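Local structure of RabGDI protein (Plasmodium falciparum 3D7, 3P1W) at residues Leu47-Asn52 / Lys277-Phe282; Pro53-Glu58 / Phe273-Asn278. The protein probably acts as a Rab GDP-dissociation inhibitor, keeping Rab GTPases in their GDP-bound form during vesicle transport. All coordinates share one frame; numbering follows the deposited sequence.

Interaction 1: Leu47-Asn52 / Lys277-Phe282; sequences LVLDRN and KNVVDF
Lys277 N donates to Asp50 O over 2.9 Å in a nearly straight bond (170° at the hydrogen), and the nearest CA atoms are those of Arg51 and Lys277, 4.7 Å apart. The donor sits above the plane of the Asp50 carbonyl, 38° out of it. Next to this bond, Arg51 CA points a C-H at Lys277 O, 3.5 Å away.

On the apolar side, Leu49 reaches the other segment with both methyls: CD2 comes within 4.1 Å of Lys277 CG, and CD1 packs on Val279 CG2 at 4.2 Å. With CG anti to the carbonyl carbon (chi1 -54°), the branch point is placed so that both methyls reach across. Leu26, Ile293 and Met274 also touch Leu49. Of the Lys277 side chain, CB and CG lie against this segment, while the amino group leads away to a salt bridge with Glu299.

Arg51 and Asn278 meet mainly through a water. It accepts from Arg51 NE and donates to Asn278 OD1, at 2.6 Å, and to Val279 O, so one molecule ties a side chain of one segment to both a side chain and a carbonyl of the other. The guanidinium is held further by Ser311 and by a cation-pi contact with Tyr312. Asp50 OD1 takes Asn52 N at 2.9 Å, an Asx turn, while OD2 bonds Thr28.

This is the end of the second strand of a Rossmann-like beta-alpha-beta unit; in flavoprotein relatives with that fold, an acidic residue here commonly binds the FAD ribose, whereas Asp50 is engaged with Asn52 and Thr28.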
ATOM      1  N   LEU A  47      -9.544 -23.534  -3.058  1.00 33.78           N
ATOM      2  CA  LEU A  47      -8.408 -24.153  -2.381  1.00 32.70           C
ATOM      3  C   LEU A  47      -7.284 -23.117  -2.447  1.00 30.45           C
ATOM      4  O   LEU A  47      -7.047 -22.553  -3.515  1.00 29.66           O
ATOM      5  CB  LEU A  47      -7.970 -25.405  -3.113  1.00 32.89           C
ATOM      6  CG  LEU A  47      -6.739 -26.154  -2.578  1.00 33.44           C
ATOM      7  CD1 LEU A  47      -6.922 -26.604  -1.128  1.00 33.88           C
ATOM      8  CD2 LEU A  47      -6.405 -27.365  -3.467  1.00 33.92           C
ATOM      9  N   VAL A  48      -6.597 -22.895  -1.328  1.00 29.64           N
ATOM     10  CA  VAL A  48      -5.476 -21.933  -1.271  1.00 27.68           C
ATOM     11  C   VAL A  48      -4.210 -22.686  -0.892  1.00 27.88           C
ATOM     12  O   VAL A  48      -4.196 -23.363   0.154  1.00 29.57           O
ATOM     13  CB  VAL A  48      -5.770 -20.813  -0.246  1.00 27.12           C
ATOM     14  CG1 VAL A  48      -4.617 -19.783  -0.207  1.00 25.11           C
ATOM     15  CG2 VAL A  48      -7.105 -20.143  -0.591  1.00 28.48           C
ATOM     16  N   LEU A  49      -3.181 -22.605  -1.746  1.00 26.54           N
ATOM     17  CA  LEU A  49      -1.934 -23.354  -1.589  1.00 26.76           C
ATOM     18  C   LEU A  49      -0.748 -22.421  -1.586  1.00 25.84           C
ATOM     19  O   LEU A  49      -0.722 -21.471  -2.372  1.00 25.76           O
ATOM     20  CB  LEU A  49      -1.742 -24.325  -2.767  1.00 27.10           C
ATOM     21  CG  LEU A  49      -2.914 -25.272  -3.002  1.00 29.82           C
ATOM     22  CD1 LEU A  49      -2.611 -26.180  -4.185  1.00 31.60           C
ATOM     23  CD2 LEU A  49      -3.177 -26.076  -1.745  1.00 28.31           C
ATOM     24  N   ASP A  50       0.251 -22.725  -0.753  1.00 25.80           N
ATOM     25  CA  ASP A  50       1.476 -21.945  -0.694  1.00 25.86           C
ATOM     26  C   ASP A  50       2.660 -22.876  -0.496  1.00 27.03           C
ATOM     27  O   ASP A  50       2.645 -23.757   0.382  1.00 28.02           O
ATOM     28  CB  ASP A  50       1.382 -20.929   0.463  1.00 25.02           C
ATOM     29  CG  ASP A  50       2.439 -19.806   0.382  1.00 25.05           C
ATOM     30  OD1 ASP A  50       3.577 -20.037  -0.063  1.00 27.22           O
ATOM     31  OD2 ASP A  50       2.084 -18.678   0.752  1.00 24.95           O
ATOM     32  N   ARG A  51       3.692 -22.684  -1.307  1.00 26.84           N
ATOM     33  CA  ARG A  51       4.903 -23.488  -1.203  1.00 28.54           C
ATOM     34  C   ARG A  51       5.676 -23.271   0.107  1.00 29.17           C
ATOM     35  O   ARG A  51       6.422 -24.136   0.533  1.00 30.51           O
ATOM     36  CB  ARG A  51       5.817 -23.219  -2.399  1.00 28.11           C
ATOM     37  CG  ARG A  51       6.482 -21.851  -2.394  1.00 28.40           C
ATOM     38  CD  ARG A  51       7.504 -21.680  -3.520  1.00 30.38           C
ATOM     39  NE  ARG A  51       6.879 -21.451  -4.817  1.00 32.29           N
ATOM     40  CZ  ARG A  51       6.469 -20.266  -5.283  1.00 30.34           C
ATOM     41  NH1 ARG A  51       6.572 -19.161  -4.564  1.00 28.78           N
ATOM     42  NH2 ARG A  51       5.937 -20.192  -6.491  1.00 31.30           N
ATOM     43  N   ASN A  52       5.512 -22.092   0.711  1.00 28.79           N
ATOM     44  CA  ASN A  52       6.267 -21.692   1.883  1.00 29.16           C
ATOM     45  C   ASN A  52       5.719 -22.312   3.158  1.00 29.78           C
ATOM     46  O   ASN A  52       4.544 -22.693   3.202  1.00 29.97           O
ATOM     47  CB  ASN A  52       6.213 -20.153   2.031  1.00 27.67           C
ATOM     48  CG  ASN A  52       6.897 -19.416   0.893  1.00 27.78           C
ATOM     49  OD1 ASN A  52       7.879 -19.897   0.326  1.00 26.72           O
ATOM     50  ND2 ASN A  52       6.382 -18.227   0.563  1.00 26.39           N
ATOM     51  N   LYS A 277       2.928 -26.654   0.344  1.00 40.13           N
ATOM     52  CA  LYS A 277       2.347 -27.365  -0.805  1.00 42.39           C
ATOM     53  C   LYS A 277       3.013 -26.934  -2.097  1.00 43.11           C
ATOM     54  O   LYS A 277       2.735 -25.845  -2.614  1.00 43.50           O
ATOM     55  CB  LYS A 277       0.846 -27.103  -0.887  1.00 42.28           C
ATOM     56  CG  LYS A 277       0.029 -27.821   0.177  1.00 44.31           C
ATOM     57  CD  LYS A 277       0.122 -29.341   0.048  1.00 45.53           C
ATOM     58  CE  LYS A 277      -0.830 -30.038   1.000  1.00 48.22           C
ATOM     59  NZ  LYS A 277      -0.363 -31.412   1.277  1.00 49.03           N
ATOM     60  N   ASN A 278       3.913 -27.773  -2.602  1.00 45.28           N
ATOM     61  CA  ASN A 278       4.734 -27.414  -3.755  1.00 46.05           C
ATOM     62  C   ASN A 278       4.128 -27.805  -5.111  1.00 46.33           C
ATOM     63  O   ASN A 278       4.226 -28.946  -5.562  1.00 47.72           O
ATOM     64  CB  ASN A 278       6.140 -27.999  -3.622  1.00 46.98           C
ATOM     65  CG  ASN A 278       7.136 -27.339  -4.576  1.00 48.58           C
ATOM     66  OD1 ASN A 278       7.073 -26.118  -4.837  1.00 51.33           O
ATOM     67  ND2 ASN A 278       8.062 -28.134  -5.096  1.00 50.63           N
ATOM     68  N   VAL A 279       3.525 -26.824  -5.757  1.00 46.06           N
ATOM     69  CA  VAL A 279       2.967 -26.991  -7.082  1.00 46.73           C
ATOM     70  C   VAL A 279       4.108 -27.129  -8.079  1.00 47.17           C
ATOM     71  O   VAL A 279       5.074 -26.358  -8.037  1.00 47.09           O
ATOM     72  CB  VAL A 279       2.065 -25.793  -7.411  1.00 45.96           C
ATOM     73  CG1 VAL A 279       1.495 -25.892  -8.812  1.00 46.25           C
ATOM     74  CG2 VAL A 279       0.957 -25.719  -6.384  1.00 45.68           C
ATOM     75  N   VAL A 280       4.036 -28.149  -8.926  1.00 48.37           N
ATOM     76  CA  VAL A 280       5.065 -28.365  -9.941  1.00 48.39           C
ATOM     77  C   VAL A 280       4.533 -28.284 -11.378  1.00 48.49           C
ATOM     78  O   VAL A 280       5.337 -28.383 -12.323  1.00 49.52           O
ATOM     79  CB  VAL A 280       5.835 -29.701  -9.722  1.00 49.55           C
ATOM     80  CG1 VAL A 280       6.388 -29.758  -8.283  1.00 50.13           C
ATOM     81  CG2 VAL A 280       4.970 -30.936 -10.049  1.00 51.09           C
ATOM     82  N   ASP A 281       3.213 -28.093 -11.547  1.00 46.69           N
ATOM     83  CA  ASP A 281       2.607 -27.961 -12.878  1.00 45.56           C
ATOM     84  C   ASP A 281       1.162 -27.430 -12.904  1.00 43.05           C
ATOM     85  O   ASP A 281       0.368 -27.647 -11.964  1.00 42.55           O
ATOM     86  CB  ASP A 281       2.648 -29.297 -13.608  1.00 47.66           C
ATOM     87  CG  ASP A 281       4.032 -29.635 -14.137  1.00 50.41           C
ATOM     88  OD1 ASP A 281       4.682 -28.734 -14.740  1.00 52.64           O
ATOM     89  OD2 ASP A 281       4.462 -30.796 -13.935  1.00 53.81           O
ATOM     90  N   PHE A 282       0.852 -26.725 -13.992  1.00 38.97           N
ATOM     91  CA  PHE A 282      -0.510 -26.461 -14.392  1.00 37.66           C
ATOM     92  C   PHE A 282      -0.941 -27.543 -15.369  1.00 38.10           C
ATOM     93  O   PHE A 282      -0.129 -28.020 -16.160  1.00 38.20           O
ATOM     94  CB  PHE A 282      -0.611 -25.111 -15.089  1.00 36.69           C
ATOM     95  CG  PHE A 282      -0.370 -23.937 -14.181  1.00 34.24           C
ATOM     96  CD1 PHE A 282      -1.420 -23.355 -13.488  1.00 35.12           C
ATOM     97  CD2 PHE A 282       0.894 -23.425 -14.014  1.00 34.26           C
ATOM     98  CE1 PHE A 282      -1.209 -22.260 -12.649  1.00 32.20           C
ATOM     99  CE2 PHE A 282       1.110 -22.327 -13.180  1.00 33.22           C
ATOM    100  CZ  PHE A 282       0.057 -21.758 -12.493  1.00 31.92           C
TER
HETATM  101  O   HOH W   1       5.611 -24.248  -5.797  1.00 51.20           O

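Interaction 2: Pro53-Glu58 / Phe273-Asn278; sequences PYYGGE and FMLNKN
Tyr55 and Leu275 carry the apolar part of the contact. Leu275 CD1 lies over one face of the phenol ring, 4.1 Å from the ring centroid and 12° off its normal, a CH-pi contact above the middle of the ring. The other methyl, CD2, comes 3.5 Å from Tyr55 CD1. The two side chains cross at about a right angle. Leu275 CG is anti to its carbonyl carbon (chi1 -62°), and the branch beyond it spreads one methyl to the ring centre and the other to the ring atoms CD1 and CE1.

Phe273 adds a second apolar neighbour. Tyr55 CE1 lies 4.1 Å from Phe273 CB and also meets the edge of the phenylalanine ring at CD2, near its plane. The Tyr55 hydroxyl makes a weak hydrogen bond with Ser263 on helix 257-268, which also packs against both aromatic residues.

Contacts between carbon and oxygen make up the rest. The same leucine methyls touch main-chain carbonyls: CD1 lies 3.7 Å from Pro53 O, and CD2 is 3.5 Å from Tyr54 O. At the exposed end, Asn276 OD1 lies 3.2 Å from Pro53 CB and just as near Pro53 CA, on a residue whose backbone is in the left-handed region (phi 56°).

The Asn-Pro-Tyr-Tyr-Gly-Gly sequence after the second Rossmann strand is characteristic of Rab GDIs, and its Tyr-Tyr-Gly-Gly part recurs in REP proteins; in GDI relatives this region contributes to the Rab-binding platform, and a similar role here is likely but inferred.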
ATOM      1  N   PRO A  53       6.554 -22.374   4.221  1.00 30.97           N
ATOM      2  CA  PRO A  53       6.088 -22.825   5.540  1.00 32.06           C
ATOM      3  C   PRO A  53       5.465 -21.741   6.429  1.00 31.90           C
ATOM      4  O   PRO A  53       5.124 -22.024   7.570  1.00 32.44           O
ATOM      5  CB  PRO A  53       7.361 -23.405   6.186  1.00 33.10           C
ATOM      6  CG  PRO A  53       8.482 -22.653   5.575  1.00 32.57           C
ATOM      7  CD  PRO A  53       8.008 -22.139   4.208  1.00 31.06           C
ATOM      8  N   TYR A  54       5.276 -20.536   5.890  1.00 30.49           N
ATOM      9  CA  TYR A  54       4.696 -19.387   6.603  1.00 30.41           C
ATOM     10  C   TYR A  54       3.702 -18.713   5.637  1.00 29.36           C
ATOM     11  O   TYR A  54       3.831 -18.863   4.430  1.00 29.62           O
ATOM     12  CB  TYR A  54       5.821 -18.393   6.984  1.00 29.76           C
ATOM     13  CG  TYR A  54       6.634 -17.948   5.789  1.00 29.05           C
ATOM     14  CD1 TYR A  54       6.201 -16.906   4.972  1.00 27.59           C
ATOM     15  CD2 TYR A  54       7.813 -18.590   5.452  1.00 30.42           C
ATOM     16  CE1 TYR A  54       6.933 -16.505   3.869  1.00 26.81           C
ATOM     17  CE2 TYR A  54       8.561 -18.196   4.350  1.00 28.39           C
ATOM     18  CZ  TYR A  54       8.117 -17.154   3.561  1.00 29.54           C
ATOM     19  OH  TYR A  54       8.850 -16.779   2.453  1.00 30.70           O
ATOM     20  N   TYR A  55       2.743 -17.960   6.164  1.00 29.83           N
ATOM     21  CA  TYR A  55       1.781 -17.211   5.344  1.00 28.89           C
ATOM     22  C   TYR A  55       2.379 -15.873   4.898  1.00 27.57           C
ATOM     23  O   TYR A  55       3.281 -15.365   5.549  1.00 27.09           O
ATOM     24  CB  TYR A  55       0.533 -16.872   6.150  1.00 30.79           C
ATOM     25  CG  TYR A  55      -0.357 -18.030   6.522  1.00 34.16           C
ATOM     26  CD1 TYR A  55      -0.909 -18.850   5.546  1.00 36.92           C
ATOM     27  CD2 TYR A  55      -0.705 -18.257   7.849  1.00 39.39           C
ATOM     28  CE1 TYR A  55      -1.737 -19.884   5.883  1.00 40.70           C
ATOM     29  CE2 TYR A  55      -1.541 -19.302   8.197  1.00 42.17           C
ATOM     30  CZ  TYR A  55      -2.051 -20.106   7.210  1.00 43.42           C
ATOM     31  OH  TYR A  55      -2.879 -21.150   7.547  1.00 46.68           O
ATOM     32  N   GLY A  56       1.858 -15.303   3.812  1.00 25.90           N
ATOM     33  CA  GLY A  56       2.102 -13.880   3.491  1.00 25.21           C
ATOM     34  C   GLY A  56       2.825 -13.593   2.199  1.00 23.71           C
ATOM     35  O   GLY A  56       2.755 -12.459   1.689  1.00 23.79           O
ATOM     36  N   GLY A  57       3.511 -14.604   1.655  1.00 22.83           N
ATOM     37  CA  GLY A  57       4.335 -14.430   0.466  1.00 22.27           C
ATOM     38  C   GLY A  57       5.271 -13.224   0.577  1.00 20.93           C
ATOM     39  O   GLY A  57       6.020 -13.092   1.564  1.00 20.69           O
ATOM     40  N   GLU A  58       5.214 -12.338  -0.422  1.00 19.78           N
ATOM     41  CA  GLU A  58       6.059 -11.131  -0.441  1.00 19.42           C
ATOM     42  C   GLU A  58       5.663 -10.141   0.654  1.00 18.50           C
ATOM     43  O   GLU A  58       6.470  -9.278   1.025  1.00 16.38           O
ATOM     44  CB  GLU A  58       5.992 -10.443  -1.816  1.00 20.15           C
ATOM     45  CG  GLU A  58       6.622 -11.239  -2.939  1.00 23.51           C
ATOM     46  CD  GLU A  58       8.132 -11.356  -2.807  1.00 27.62           C
ATOM     47  OE1 GLU A  58       8.816 -10.362  -2.485  1.00 33.09           O
ATOM     48  OE2 GLU A  58       8.645 -12.459  -3.038  1.00 32.69           O
ATOM     49  N   PHE A 273      -6.764 -23.142   3.671  1.00 42.78           N
ATOM     50  CA  PHE A 273      -5.442 -22.682   3.255  1.00 40.77           C
ATOM     51  C   PHE A 273      -4.471 -23.818   3.583  1.00 40.86           C
ATOM     52  O   PHE A 273      -4.680 -24.561   4.564  1.00 41.77           O
ATOM     53  CB  PHE A 273      -5.046 -21.425   4.010  1.00 40.64           C
ATOM     54  CG  PHE A 273      -5.708 -20.138   3.519  1.00 38.73           C
ATOM     55  CD1 PHE A 273      -7.023 -20.109   3.065  1.00 37.27           C
ATOM     56  CD2 PHE A 273      -5.016 -18.936   3.586  1.00 36.97           C
ATOM     57  CE1 PHE A 273      -7.616 -18.924   2.659  1.00 35.28           C
ATOM     58  CE2 PHE A 273      -5.617 -17.730   3.187  1.00 34.53           C
ATOM     59  CZ  PHE A 273      -6.915 -17.735   2.722  1.00 34.72           C
ATOM     60  N   MET A 274      -3.449 -23.991   2.748  1.00 38.47           N
ATOM     61  CA  MET A 274      -2.461 -25.033   2.970  1.00 38.22           C
ATOM     62  C   MET A 274      -1.065 -24.529   2.703  1.00 36.58           C
ATOM     63  O   MET A 274      -0.754 -24.093   1.598  1.00 35.19           O
ATOM     64  CB  MET A 274      -2.725 -26.238   2.057  1.00 38.74           C
ATOM     65  CG  MET A 274      -4.126 -26.810   2.168  1.00 40.55           C
ATOM     66  SD  MET A 274      -4.242 -28.407   1.313  1.00 43.85           S
ATOM     67  CE  MET A 274      -3.693 -29.525   2.619  1.00 44.78           C
ATOM     68  N   LEU A 275      -0.210 -24.644   3.706  1.00 37.16           N
ATOM     69  CA  LEU A 275       1.193 -24.302   3.559  1.00 36.11           C
ATOM     70  C   LEU A 275       1.988 -25.522   3.137  1.00 36.65           C
ATOM     71  O   LEU A 275       1.474 -26.638   3.147  1.00 35.78           O
ATOM     72  CB  LEU A 275       1.741 -23.748   4.877  1.00 36.66           C
ATOM     73  CG  LEU A 275       1.080 -22.459   5.365  1.00 36.76           C
ATOM     74  CD1 LEU A 275       1.537 -22.132   6.784  1.00 39.36           C
ATOM     75  CD2 LEU A 275       1.350 -21.299   4.393  1.00 34.95           C
ATOM     76  N   ASN A 276       3.252 -25.304   2.790  1.00 36.35           N
ATOM     77  CA  ASN A 276       4.171 -26.387   2.414  1.00 37.87           C
ATOM     78  C   ASN A 276       3.672 -27.264   1.266  1.00 39.52           C
ATOM     79  O   ASN A 276       3.969 -28.478   1.218  1.00 39.59           O
ATOM     80  CB  ASN A 276       4.485 -27.265   3.629  1.00 39.38           C
ATOM     81  CG  ASN A 276       5.066 -26.480   4.769  1.00 39.13           C
ATOM     82  OD1 ASN A 276       6.152 -25.888   4.649  1.00 37.89           O
ATOM     83  ND2 ASN A 276       4.351 -26.462   5.889  1.00 39.07           N
ATOM     84  N   LYS A 277       2.928 -26.654   0.344  1.00 40.13           N
ATOM     85  CA  LYS A 277       2.347 -27.365  -0.805  1.00 42.39           C
ATOM     86  C   LYS A 277       3.013 -26.934  -2.097  1.00 43.11           C
ATOM     87  O   LYS A 277       2.735 -25.845  -2.614  1.00 43.50           O
ATOM     88  CB  LYS A 277       0.846 -27.103  -0.887  1.00 42.28           C
ATOM     89  CG  LYS A 277       0.029 -27.821   0.177  1.00 44.31           C
ATOM     90  CD  LYS A 277       0.122 -29.341   0.048  1.00 45.53           C
ATOM     91  CE  LYS A 277      -0.830 -30.038   1.000  1.00 48.22           C
ATOM     92  NZ  LYS A 277      -0.363 -31.412   1.277  1.00 49.03           N
ATOM     93  N   ASN A 278       3.913 -27.773  -2.602  1.00 45.28           N
ATOM     94  CA  ASN A 278       4.734 -27.414  -3.755  1.00 46.05           C
ATOM     95  C   ASN A 278       4.128 -27.805  -5.111  1.00 46.33           C
ATOM     96  O   ASN A 278       4.226 -28.946  -5.562  1.00 47.72           O
ATOM     97  CB  ASN A 278       6.140 -27.999  -3.622  1.00 46.98           C
ATOM     98  CG  ASN A 278       7.136 -27.339  -4.576  1.00 48.58           C
ATOM     99  OD1 ASN A 278       7.073 -26.118  -4.837  1.00 51.33           O
ATOM    100  ND2 ASN A 278       8.062 -28.134  -5.096  1.00 50.63           N
TER

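Overall arrangement
Interactions 1 and 2 are centred 8 Å apart and run on from each other: Leu47-Asn52 leads directly into Pro53-Glu58, and Phe273-Asn278 overlaps Lys277-Phe282 at Lys277 and Asn278. Strands 46-49 and 273-274 are parallel neighbours in the same mixed sheet, joined by probable hydrogen bonds Val48 O to Met274 N and Met274 O to Asp50 N. Beyond them the later segment crosses the end of strand 46-49, meeting the loop in interaction 2 before turning past Leu49 and Asp50 into strand 279-284 in interaction 1. A partly buried sheet end thus passes into a surface loop, placing the probable Rab-binding sequence at the C-terminal end of strand 46-49.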